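Local coordinates for putative GH105 family protein (Salmonella enterica subsp. enterica serovar Paratyphi A, PDB 3QWT), which is of unknown function but probably belongs to glycoside hydrolase family 105, whose known members include hydrolases of unsaturated rhamnogalacturonan oligosaccharides, and has an alpha/alpha-toroid fold, at residues 46-49 and 55-58; 98-103 and 113-118; 237-242 and 366-371; 303-308 and 319-324. All coordinates share one frame; numbering follows the deposited sequence.

How the contacts relate
From the N terminus, contact 1 comes first, closing a five-residue turn between two short strands at the surface. Contact 2 follows, closing a nine-residue loop between helices 86-102 and 114-125; the two contacts do not touch, but both lie against the second subunit. Contact 3 makes a far longer closure, joining helix 231-248 to helix 363-377 across 123 residues close to the centre of the chain. Nested within that loop is contact 4, between the consecutive helices 294-309 and 318-330. Contacts 3 and 4 touch directly: Thr238 and Pro242 pack on Gly303, Ile304 and Lys306. Contacts 1 and 2 lie on the opposite side of the chain's centre from contact 4.

Contact 1: residues 46-49 and 55-58; sequences EFLL and RVID
Leu48 lays its side chain obliquely across both Val56 and Asp58, its two methyls parting between them. CB and CD1 face the CG1 branch of Val56, with CB 3.9 Å from Val56 CG1, while CD2 of Leu48 sits over the base of Asp58, 3.7 Å from its CA. The first torsion of Leu48, with CG opposite the carbonyl carbon (chi1 -58°), swings the isobutyl group back to this position. Between the flanking groups the backbones pair as an antiparallel beta hairpin, a small two-stranded sheet at the edge of the helical fold. Leu49 and Ile57 are its hydrogen-bonded pair: Leu49 N donates to Ile57 O at 2.9 Å and Ile57 N to Leu49 O at 2.8 Å. The second of these lies in the plane of the Leu49 carbonyl, whereas the first approaches 21° off the plane of the Ile57 carbonyl. Leu49 O takes in addition a CA-H contact from Val56, 3.2 Å from Val56 CA. On the face carrying Leu49 and Ile57, the two side chains run side by side and point the same way, with Leu49 CB 4.1 Å from Ile57 CB and the CD1 methyls of both meeting farther out. Tyr6 of the second subunit packs on Leu49. Asp58 turns its OD1 to the backbone amides of Lys60 and Gly61, and Arg55 directs its guanidinium to Asp53 and Thr106.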
loop_
_atom_site.group_PDB
_atom_site.type_symbol
_atom_site.label_atom_id
_atom_site.label_comp_id
_atom_site.label_asym_id
_atom_site.label_seq_id
_atom_site.Cartn_x
_atom_site.Cartn_y
_atom_site.Cartn_z
ATOM N N GLU A 46 15.820 -21.431 54.906
ATOM C CA GLU A 46 16.426 -20.157 55.241
ATOM C C GLU A 46 16.152 -19.080 54.189
ATOM O O GLU A 46 16.097 -17.891 54.507
ATOM C CB GLU A 46 17.933 -20.341 55.406
ATOM C CG GLU A 46 18.718 -19.070 55.203
ATOM C CD GLU A 46 20.207 -19.316 55.102
ATOM O OE1 GLU A 46 20.623 -20.501 55.155
ATOM O OE2 GLU A 46 20.957 -18.320 54.964
ATOM N N PHE A 47 15.972 -19.490 52.939
ATOM C CA PHE A 47 15.857 -18.514 51.852
ATOM C C PHE A 47 14.428 -18.130 51.483
ATOM O O PHE A 47 14.216 -17.175 50.742
ATOM C CB PHE A 47 16.614 -18.994 50.619
ATOM C CG PHE A 47 18.101 -19.032 50.808
ATOM C CD1 PHE A 47 18.814 -17.861 50.976
ATOM C CD2 PHE A 47 18.786 -20.238 50.816
ATOM C CE1 PHE A 47 20.188 -17.887 51.154
ATOM C CE2 PHE A 47 20.167 -20.271 50.990
ATOM C CZ PHE A 47 20.867 -19.094 51.159
ATOM N N LEU A 48 13.461 -18.872 52.017
ATOM C CA LEU A 48 12.048 -18.666 51.715
ATOM C C LEU A 48 11.548 -17.246 51.960
ATOM O O LEU A 48 11.849 -16.638 52.987
ATOM C CB LEU A 48 11.202 -19.627 52.539
ATOM C CG LEU A 48 11.535 -21.097 52.324
ATOM C CD1 LEU A 48 10.939 -21.942 53.449
ATOM C CD2 LEU A 48 11.042 -21.546 50.945
ATOM N N LEU A 49 10.763 -16.737 51.009
ATOM C CA LEU A 49 10.129 -15.432 51.129
ATOM C C LEU A 49 8.864 -15.561 51.950
ATOM O O LEU A 49 7.974 -16.343 51.608
ATOM C CB LEU A 49 9.764 -14.904 49.747
ATOM C CG LEU A 49 9.814 -13.397 49.458
ATOM C CD1 LEU A 49 8.588 -12.986 48.622
ATOM C CD2 LEU A 49 9.951 -12.521 50.719
ATOM N N ARG A 55 1.687 -16.099 53.230
ATOM C CA ARG A 55 2.374 -16.664 52.076
ATOM C C ARG A 55 3.854 -16.973 52.363
ATOM O O ARG A 55 4.591 -16.147 52.925
ATOM C CB ARG A 55 2.210 -15.775 50.824
ATOM C CG ARG A 55 0.800 -15.819 50.255
ATOM C CD ARG A 55 0.682 -15.060 48.954
ATOM N NE ARG A 55 0.571 -13.627 49.201
ATOM C CZ ARG A 55 0.702 -12.691 48.268
ATOM N NH1 ARG A 55 0.581 -11.408 48.596
ATOM N NH2 ARG A 55 0.957 -13.035 47.006
ATOM N N VAL A 56 4.257 -18.190 51.999
ATOM C CA VAL A 56 5.663 -18.576 51.936
ATOM C C VAL A 56 6.012 -18.935 50.484
ATOM O O VAL A 56 5.534 -19.937 49.956
ATOM C CB VAL A 56 5.960 -19.794 52.839
ATOM C CG1 VAL A 56 7.373 -20.297 52.605
ATOM C CG2 VAL A 56 5.749 -19.446 54.309
ATOM N N ILE A 57 6.829 -18.116 49.834
ATOM C CA ILE A 57 7.216 -18.389 48.457
ATOM C C ILE A 57 8.644 -18.952 48.364
ATOM O O ILE A 57 9.610 -18.326 48.818
ATOM C CB ILE A 57 7.064 -17.133 47.556
ATOM C CG1 ILE A 57 5.603 -16.684 47.498
ATOM C CG2 ILE A 57 7.578 -17.397 46.145
ATOM C CD1 ILE A 57 5.274 -15.512 48.410
ATOM N N ASP A 58 8.760 -20.144 47.779
ATOM C CA ASP A 58 10.055 -20.752 47.501
ATOM C C ASP A 58 10.638 -20.166 46.218
ATOM O O ASP A 58 10.164 -20.434 45.115
ATOM C CB ASP A 58 9.937 -22.280 47.416
ATOM C CG ASP A 58 11.295 -22.974 47.316
ATOM O OD1 ASP A 58 12.347 -22.299 47.427
ATOM O OD2 ASP A 58 11.303 -24.208 47.126
#

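Contact 2: residues 98-103 and 113-118; sequences DRFAEG and APFLTL
Phe100 bridges two consecutive helices of the alpha/alpha toroid, reaching from the end of helix 86-102 to Phe115 and Leu118 on helix 114-125. Its CB heads toward that second helix but is still too far back to touch it, and CG, placed opposite the carbonyl carbon (chi1 -73°), carries the ring outward. The contact comes at the far end of the ring. CE2 lies 4.2 Å from Leu118 CD2, and CZ approaches the same methyl at 4.0 Å. CZ also faces Phe115 CE1, at 4.2 Å. Both partners lie at the edge of the Phe100 ring, near its plane, so that its rim rests against the two side chains. Leu118 comes from the opposite direction, its CG anti to the backbone N, which brings CD2 out to meet the ring. Trp133 stacks on Phe100, and Trp137 meets the ring of Phe115, extending the aromatic packing beyond the two helices. On the same helical turn as Phe100, Arg99 is held side-on by Glu102 while also making a cation-pi contact with Trp95. Its NE reaches Glu102 OE1 at 2.9 Å and its NH1 reaches Glu102 OE2 at 2.6 Å, both oxygens lying in the guanidinium plane but being met from above the carboxylate plane.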
loop_
_atom_site.group_PDB
_atom_site.type_symbol
_atom_site.label_atom_id
_atom_site.label_comp_id
_atom_site.label_asym_id
_atom_site.label_seq_id
_atom_site.Cartn_x
_atom_site.Cartn_y
_atom_site.Cartn_z
ATOM N N ASP A 98 1.679 -27.213 36.180
ATOM C CA ASP A 98 1.681 -27.314 37.629
ATOM C C ASP A 98 1.285 -25.992 38.280
ATOM O O ASP A 98 0.450 -25.966 39.181
ATOM C CB ASP A 98 3.061 -27.756 38.137
ATOM C CG ASP A 98 3.394 -29.194 37.758
ATOM O OD1 ASP A 98 2.479 -29.935 37.326
ATOM O OD2 ASP A 98 4.571 -29.585 37.907
ATOM N N ARG A 99 1.881 -24.893 37.834
ATOM C CA ARG A 99 1.612 -23.607 38.463
ATOM C C ARG A 99 0.170 -23.186 38.198
ATOM O O ARG A 99 -0.486 -22.560 39.032
ATOM C CB ARG A 99 2.561 -22.535 37.928
ATOM C CG ARG A 99 4.042 -22.787 38.162
ATOM C CD ARG A 99 4.433 -22.649 39.624
ATOM N NE ARG A 99 4.039 -23.796 40.428
ATOM C CZ ARG A 99 4.705 -24.951 40.478
ATOM N NH1 ARG A 99 4.271 -25.940 41.248
ATOM N NH2 ARG A 99 5.795 -25.121 39.750
ATOM N N PHE A 100 -0.322 -23.519 37.017
ATOM C CA PHE A 100 -1.637 -23.067 36.628
ATOM C C PHE A 100 -2.712 -23.859 37.368
ATOM O O PHE A 100 -3.691 -23.277 37.832
ATOM C CB PHE A 100 -1.826 -23.109 35.103
ATOM C CG PHE A 100 -1.072 -22.035 34.365
ATOM C CD1 PHE A 100 -0.479 -20.986 35.048
ATOM C CD2 PHE A 100 -0.949 -22.081 32.988
ATOM C CE1 PHE A 100 0.220 -19.998 34.369
ATOM C CE2 PHE A 100 -0.248 -21.092 32.303
ATOM C CZ PHE A 100 0.338 -20.049 32.999
ATOM N N ALA A 101 -2.520 -25.172 37.501
ATOM C CA ALA A 101 -3.416 -25.966 38.345
ATOM C C ALA A 101 -3.483 -25.400 39.768
ATOM O O ALA A 101 -4.563 -25.277 40.347
ATOM C CB ALA A 101 -3.009 -27.444 38.365
ATOM N N GLU A 102 -2.336 -25.048 40.333
ATOM C CA GLU A 102 -2.334 -24.452 41.666
ATOM C C GLU A 102 -3.199 -23.209 41.704
ATOM O O GLU A 102 -3.978 -23.012 42.628
ATOM C CB GLU A 102 -0.919 -24.091 42.101
ATOM C CG GLU A 102 -0.097 -25.285 42.511
ATOM C CD GLU A 102 1.378 -24.964 42.511
ATOM O OE1 GLU A 102 1.725 -23.805 42.212
ATOM O OE2 GLU A 102 2.188 -25.862 42.801
ATOM N N GLY A 103 -3.057 -22.368 40.690
ATOM C CA GLY A 103 -3.739 -21.086 40.672
ATOM C C GLY A 103 -2.779 -19.919 40.533
ATOM O O GLY A 103 -1.623 -19.982 40.956
ATOM N N ALA A 113 7.814 -12.342 34.772
ATOM C CA ALA A 113 8.907 -12.931 33.973
ATOM C C ALA A 113 8.567 -14.212 33.229
ATOM O O ALA A 113 8.913 -14.349 32.058
ATOM C CB ALA A 113 10.155 -13.134 34.834
ATOM N N PRO A 114 7.884 -15.161 33.895
ATOM C CA PRO A 114 7.588 -16.400 33.161
ATOM C C PRO A 114 6.737 -16.214 31.886
ATOM O O PRO A 114 6.700 -17.105 31.042
ATOM C CB PRO A 114 6.840 -17.251 34.195
ATOM C CG PRO A 114 7.418 -16.780 35.525
ATOM C CD PRO A 114 7.628 -15.293 35.345
ATOM N N PHE A 115 6.067 -15.088 31.732
ATOM C CA PHE A 115 5.181 -14.965 30.573
ATOM C C PHE A 115 5.914 -14.738 29.255
ATOM O O PHE A 115 5.376 -15.013 28.175
ATOM C CB PHE A 115 4.047 -13.987 30.842
ATOM C CG PHE A 115 3.126 -14.469 31.918
ATOM C CD1 PHE A 115 2.210 -15.475 31.651
ATOM C CD2 PHE A 115 3.233 -13.981 33.215
ATOM C CE1 PHE A 115 1.382 -15.952 32.649
ATOM C CE2 PHE A 115 2.407 -14.451 34.216
ATOM C CZ PHE A 115 1.478 -15.438 33.936
ATOM N N LEU A 116 7.165 -14.291 29.365
ATOM C CA LEU A 116 8.080 -14.293 28.244
ATOM C C LEU A 116 8.146 -15.690 27.604
ATOM O O LEU A 116 7.974 -15.839 26.397
ATOM C CB LEU A 116 9.472 -13.830 28.696
ATOM C CG LEU A 116 10.587 -13.922 27.650
ATOM C CD1 LEU A 116 10.186 -13.269 26.343
ATOM C CD2 LEU A 116 11.874 -13.279 28.179
ATOM N N THR A 117 8.384 -16.716 28.415
ATOM C CA THR A 117 8.518 -18.069 27.872
ATOM C C THR A 117 7.178 -18.628 27.404
ATOM O O THR A 117 7.093 -19.318 26.379
ATOM C CB THR A 117 9.180 -19.001 28.883
ATOM O OG1 THR A 117 10.481 -18.491 29.198
ATOM C CG2 THR A 117 9.312 -20.414 28.333
ATOM N N LEU A 118 6.125 -18.313 28.149
ATOM C CA LEU A 118 4.797 -18.745 27.770
ATOM C C LEU A 118 4.431 -18.161 26.405
ATOM O O LEU A 118 3.799 -18.831 25.567
ATOM C CB LEU A 118 3.772 -18.308 28.813
ATOM C CG LEU A 118 2.414 -18.974 28.599
ATOM C CD1 LEU A 118 2.476 -20.511 28.769
ATOM C CD2 LEU A 118 1.356 -18.342 29.501
#

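Contact 3: residues 237-242 and 366-371; sequences LTIVIP and QAMAML
Gln366 NE2 is gripped by two carbonyl oxygens, those of Val33 and Gly336, and its OE1 by the amide of Leu338, which fixes the buried amide two residues ahead of Met368, where the packing with Ile239 begins. Across the contact itself everything is apolar. One methyl of Ile239 carries it: CD1 comes within 4.1 Å of Met368 CE and 4.3 Å of Leu371 CD1. The extended second torsion of Ile239 (chi2 170°) stretches CG1 and CD1 toward the other helix, which matters because the backbones are well apart, 9.3 Å between Ile239 CA and Leu371 CA. Met368, modelled as selenomethionine, crosses Ile239 at about a right angle. Its chain bends at the selenium (chi3 92°), turning CE toward the isoleucine methyl, while Leu371 points toward Ile239 from one turn further along. Since only side-chain tips meet, the two segments bury just 99 Å² against each other. Val71 of helix 67-83 and Ala298 of helix 294-309 pack against Met368, and Pro242 puts a kink into the helix of Ile239. Apolar side chains meeting between helices far apart in sequence, close to the centre of the chain, are consistent with the interior of an alpha/alpha toroid.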
loop_
_atom_site.group_PDB
_atom_site.type_symbol
_atom_site.label_atom_id
_atom_site.label_comp_id
_atom_site.label_asym_id
_atom_site.label_seq_id
_atom_site.Cartn_x
_atom_site.Cartn_y
_atom_site.Cartn_z
ATOM N N LEU A 237 20.956 -6.141 31.338
ATOM C CA LEU A 237 20.898 -5.267 30.179
ATOM C C LEU A 237 21.655 -5.850 29.023
ATOM O O LEU A 237 21.207 -5.767 27.881
ATOM C CB LEU A 237 21.386 -3.858 30.499
ATOM C CG LEU A 237 20.136 -3.030 30.750
ATOM C CD1 LEU A 237 20.221 -2.389 32.110
ATOM C CD2 LEU A 237 19.916 -2.014 29.631
ATOM N N THR A 238 22.808 -6.431 29.320
ATOM C CA THR A 238 23.588 -7.077 28.291
ATOM C C THR A 238 22.775 -8.199 27.664
ATOM O O THR A 238 23.015 -8.584 26.522
ATOM C CB THR A 238 24.855 -7.677 28.864
ATOM O OG1 THR A 238 25.278 -6.891 29.982
ATOM C CG2 THR A 238 25.924 -7.689 27.814
ATOM N N ILE A 239 21.833 -8.739 28.434
ATOM C CA ILE A 239 20.944 -9.789 27.946
ATOM C C ILE A 239 19.782 -9.210 27.152
ATOM O O ILE A 239 19.481 -9.678 26.052
ATOM C CB ILE A 239 20.354 -10.585 29.108
ATOM C CG1 ILE A 239 21.427 -11.494 29.726
ATOM C CG2 ILE A 239 19.150 -11.375 28.624
ATOM C CD1 ILE A 239 21.025 -12.162 31.037
ATOM N N VAL A 240 19.146 -8.180 27.713
ATOM C CA VAL A 240 17.888 -7.672 27.183
ATOM C C VAL A 240 18.057 -6.855 25.905
ATOM O O VAL A 240 17.309 -7.021 24.939
ATOM C CB VAL A 240 17.151 -6.816 28.222
ATOM C CG1 VAL A 240 16.040 -6.055 27.568
ATOM C CG2 VAL A 240 16.590 -7.678 29.310
ATOM N N ILE A 241 19.031 -5.964 25.888
ATOM C CA ILE A 241 19.189 -5.120 24.714
ATOM C C ILE A 241 19.280 -5.951 23.421
ATOM O O ILE A 241 18.627 -5.634 22.424
ATOM C CB ILE A 241 20.379 -4.163 24.851
ATOM C CG1 ILE A 241 20.079 -3.144 25.956
ATOM C CG2 ILE A 241 20.650 -3.445 23.525
ATOM C CD1 ILE A 241 21.217 -2.188 26.260
ATOM N N PRO A 242 20.080 -7.018 23.436
ATOM C CA PRO A 242 20.209 -7.785 22.201
ATOM C C PRO A 242 18.921 -8.520 21.894
ATOM O O PRO A 242 18.524 -8.589 20.729
ATOM C CB PRO A 242 21.331 -8.779 22.525
ATOM C CG PRO A 242 22.125 -8.095 23.569
ATOM C CD PRO A 242 21.109 -7.388 24.418
ATOM N N GLN A 366 21.612 -21.286 37.299
ATOM C CA GLN A 366 21.637 -22.371 36.327
ATOM C C GLN A 366 21.164 -21.902 34.949
ATOM O O GLN A 366 21.723 -22.272 33.915
ATOM C CB GLN A 366 20.727 -23.510 36.791
ATOM C CG GLN A 366 20.969 -23.981 38.224
ATOM C CD GLN A 366 22.397 -24.403 38.456
ATOM O OE1 GLN A 366 23.122 -23.790 39.246
ATOM N NE2 GLN A 366 22.818 -25.453 37.761
ATOM N N ALA A 367 20.112 -21.103 34.928
ATOM C CA ALA A 367 19.516 -20.739 33.654
ATOM C C ALA A 367 20.485 -19.876 32.870
ATOM O O ALA A 367 20.717 -20.102 31.685
ATOM C CB ALA A 367 18.174 -20.036 33.847
HETATM N N MSE A 368 21.077 -18.903 33.545
HETATM C CA MSE A 368 22.009 -18.010 32.861
HETATM C C MSE A 368 23.221 -18.779 32.323
HETATM O O MSE A 368 23.682 -18.525 31.214
HETATM C CB MSE A 368 22.386 -16.833 33.759
HETATM C CG MSE A 368 21.192 -15.913 33.978
HETATM SE SE MSE A 368 21.324 -14.865 35.605
HETATM C CE MSE A 368 22.188 -13.277 34.839
ATOM N N ALA A 369 23.703 -19.758 33.081
ATOM C CA ALA A 369 24.733 -20.627 32.534
ATOM C C ALA A 369 24.263 -21.223 31.206
ATOM O O ALA A 369 25.017 -21.267 30.236
ATOM C CB ALA A 369 25.113 -21.720 33.518
HETATM N N MSE A 370 23.015 -21.673 31.137
HETATM C CA MSE A 370 22.603 -22.321 29.902
HETATM C C MSE A 370 22.311 -21.321 28.807
HETATM O O MSE A 370 22.493 -21.616 27.633
HETATM C CB MSE A 370 21.486 -23.369 30.103
HETATM C CG MSE A 370 20.151 -22.893 30.642
HETATM SE SE MSE A 370 19.084 -24.446 31.282
HETATM C CE MSE A 370 19.490 -24.278 33.164
ATOM N N LEU A 371 21.890 -20.123 29.194
ATOM C CA LEU A 371 21.723 -19.054 28.224
ATOM C C LEU A 371 23.036 -18.851 27.483
ATOM O O LEU A 371 23.097 -18.996 26.258
ATOM C CB LEU A 371 21.304 -17.746 28.907
ATOM C CG LEU A 371 19.837 -17.322 28.943
ATOM C CD1 LEU A 371 19.750 -15.958 29.598
ATOM C CD2 LEU A 371 19.209 -17.285 27.536
#

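Contact 4: residues 303-308 and 319-324; sequences GILKAV and QVAEKA
Ile304 and Val320 meet at about a right angle, the CD1 methyl of Ile304 lying 3.7 Å from Val320 CG1. The other branch of Ile304 works separately: CG2 lies 3.9 Å from Ala321 CB, so the forked side chain touches two successive residues of the opposite helix. Ala321 CB points toward helix 303-308 and is also met by Leu305, whose CD2 lies 3.6 Å and whose CG lies 3.7 Å away. The small methyl is thus received between Ile304 and Leu305, and here the backbones come nearest, with 5.9 Å between Leu305 CA and Ala321 CA. Leu305 sets off to one side of the contact, but with CG opposite the carbonyl carbon (chi1 -82°) it brings CD2 round to the alanine. Val320 has CG1 anti to its backbone N (chi1 167°), the branch that receives Ile304. No hydrogen bond spans the two segments. Their axes approach to 8.9 Å and run roughly antiparallel, at 145°, making an alpha-alpha hairpin of consecutive helices. Ile268 and Ala272 of helix 255-272 pack on Ile304 and Val320 respectively, while Glu375 and Tyr376 of helix 363-377 lie against Leu305, so the hairpin is flanked by both of those helices.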
loop_
_atom_site.group_PDB
_atom_site.type_symbol
_atom_site.label_atom_id
_atom_site.label_comp_id
_atom_site.label_asym_id
_atom_site.label_seq_id
_atom_site.Cartn_x
_atom_site.Cartn_y
_atom_site.Cartn_z
ATOM N N GLY A 303 25.217 -11.988 26.345
ATOM C CA GLY A 303 24.978 -10.763 25.599
ATOM C C GLY A 303 26.127 -10.400 24.690
ATOM O O GLY A 303 25.932 -10.049 23.520
ATOM N N ILE A 304 27.338 -10.476 25.230
ATOM C CA ILE A 304 28.518 -10.148 24.453
ATOM C C ILE A 304 28.641 -11.090 23.264
ATOM O O ILE A 304 28.923 -10.663 22.151
ATOM C CB ILE A 304 29.777 -10.172 25.317
ATOM C CG1 ILE A 304 29.665 -9.101 26.402
ATOM C CG2 ILE A 304 31.020 -9.944 24.459
ATOM C CD1 ILE A 304 30.824 -9.088 27.406
ATOM N N LEU A 305 28.398 -12.370 23.491
ATOM C CA LEU A 305 28.398 -13.329 22.397
ATOM C C LEU A 305 27.371 -12.954 21.343
ATOM O O LEU A 305 27.673 -12.925 20.157
ATOM C CB LEU A 305 28.085 -14.727 22.916
ATOM C CG LEU A 305 29.241 -15.504 23.523
ATOM C CD1 LEU A 305 28.745 -16.801 24.168
ATOM C CD2 LEU A 305 30.273 -15.772 22.442
ATOM N N LYS A 306 26.148 -12.681 21.782
ATOM C CA LYS A 306 25.065 -12.422 20.845
ATOM C C LYS A 306 25.298 -11.100 20.121
ATOM O O LYS A 306 25.048 -10.988 18.929
ATOM C CB LYS A 306 23.711 -12.421 21.554
ATOM C CG LYS A 306 22.533 -12.445 20.582
ATOM C CD LYS A 306 21.216 -12.587 21.316
ATOM C CE LYS A 306 20.050 -12.629 20.340
ATOM N NZ LYS A 306 18.896 -13.302 20.968
ATOM N N ALA A 307 25.807 -10.110 20.843
ATOM C CA ALA A 307 26.073 -8.815 20.243
ATOM C C ALA A 307 27.191 -8.924 19.201
ATOM O O ALA A 307 27.217 -8.177 18.225
ATOM C CB ALA A 307 26.400 -7.783 21.307
ATOM N N VAL A 308 28.110 -9.861 19.389
ATOM C CA VAL A 308 29.127 -10.055 18.370
ATOM C C VAL A 308 28.470 -10.756 17.182
ATOM O O VAL A 308 28.592 -10.325 16.027
ATOM C CB VAL A 308 30.343 -10.870 18.873
ATOM C CG1 VAL A 308 31.205 -11.313 17.697
ATOM C CG2 VAL A 308 31.185 -10.052 19.863
ATOM N N GLN A 319 36.916 -12.281 22.345
ATOM C CA GLN A 319 37.877 -12.737 23.350
ATOM C C GLN A 319 37.314 -12.589 24.754
ATOM O O GLN A 319 37.419 -13.497 25.570
ATOM C CB GLN A 319 39.198 -11.971 23.236
ATOM C CG GLN A 319 40.011 -12.318 22.012
ATOM C CD GLN A 319 41.065 -11.263 21.707
ATOM O OE1 GLN A 319 40.733 -10.121 21.367
ATOM N NE2 GLN A 319 42.342 -11.637 21.833
ATOM N N VAL A 320 36.707 -11.441 25.034
ATOM C CA VAL A 320 36.067 -11.241 26.325
ATOM C C VAL A 320 35.053 -12.349 26.625
ATOM O O VAL A 320 35.079 -12.981 27.695
ATOM C CB VAL A 320 35.346 -9.913 26.375
ATOM C CG1 VAL A 320 34.442 -9.872 27.596
ATOM C CG2 VAL A 320 36.364 -8.785 26.393
ATOM N N ALA A 321 34.163 -12.578 25.666
ATOM C CA ALA A 321 33.164 -13.637 25.776
ATOM C C ALA A 321 33.837 -14.990 26.011
ATOM O O ALA A 321 33.485 -15.716 26.942
ATOM C CB ALA A 321 32.306 -13.678 24.534
ATOM N N GLU A 322 34.808 -15.311 25.159
ATOM C CA GLU A 322 35.549 -16.571 25.228
ATOM C C GLU A 322 36.180 -16.822 26.594
ATOM O O GLU A 322 36.119 -17.940 27.113
ATOM C CB GLU A 322 36.627 -16.607 24.143
ATOM C CG GLU A 322 37.561 -17.797 24.227
ATOM C CD GLU A 322 36.899 -19.098 23.819
ATOM O OE1 GLU A 322 35.834 -19.037 23.158
ATOM O OE2 GLU A 322 37.451 -20.177 24.159
ATOM N N LYS A 323 36.792 -15.794 27.172
ATOM C CA LYS A 323 37.336 -15.919 28.520
ATOM C C LYS A 323 36.216 -16.213 29.515
ATOM O O LYS A 323 36.312 -17.153 30.298
ATOM C CB LYS A 323 38.095 -14.664 28.936
ATOM C CG LYS A 323 39.227 -14.321 28.002
ATOM C CD LYS A 323 40.090 -13.201 28.549
ATOM C CE LYS A 323 41.190 -12.848 27.552
ATOM N NZ LYS A 323 41.990 -11.675 27.997
ATOM N N ALA A 324 35.151 -15.414 29.480
ATOM C CA ALA A 324 34.048 -15.621 30.412
ATOM C C ALA A 324 33.477 -17.030 30.300
ATOM O O ALA A 324 33.125 -17.640 31.300
ATOM C CB ALA A 324 32.948 -14.575 30.206
#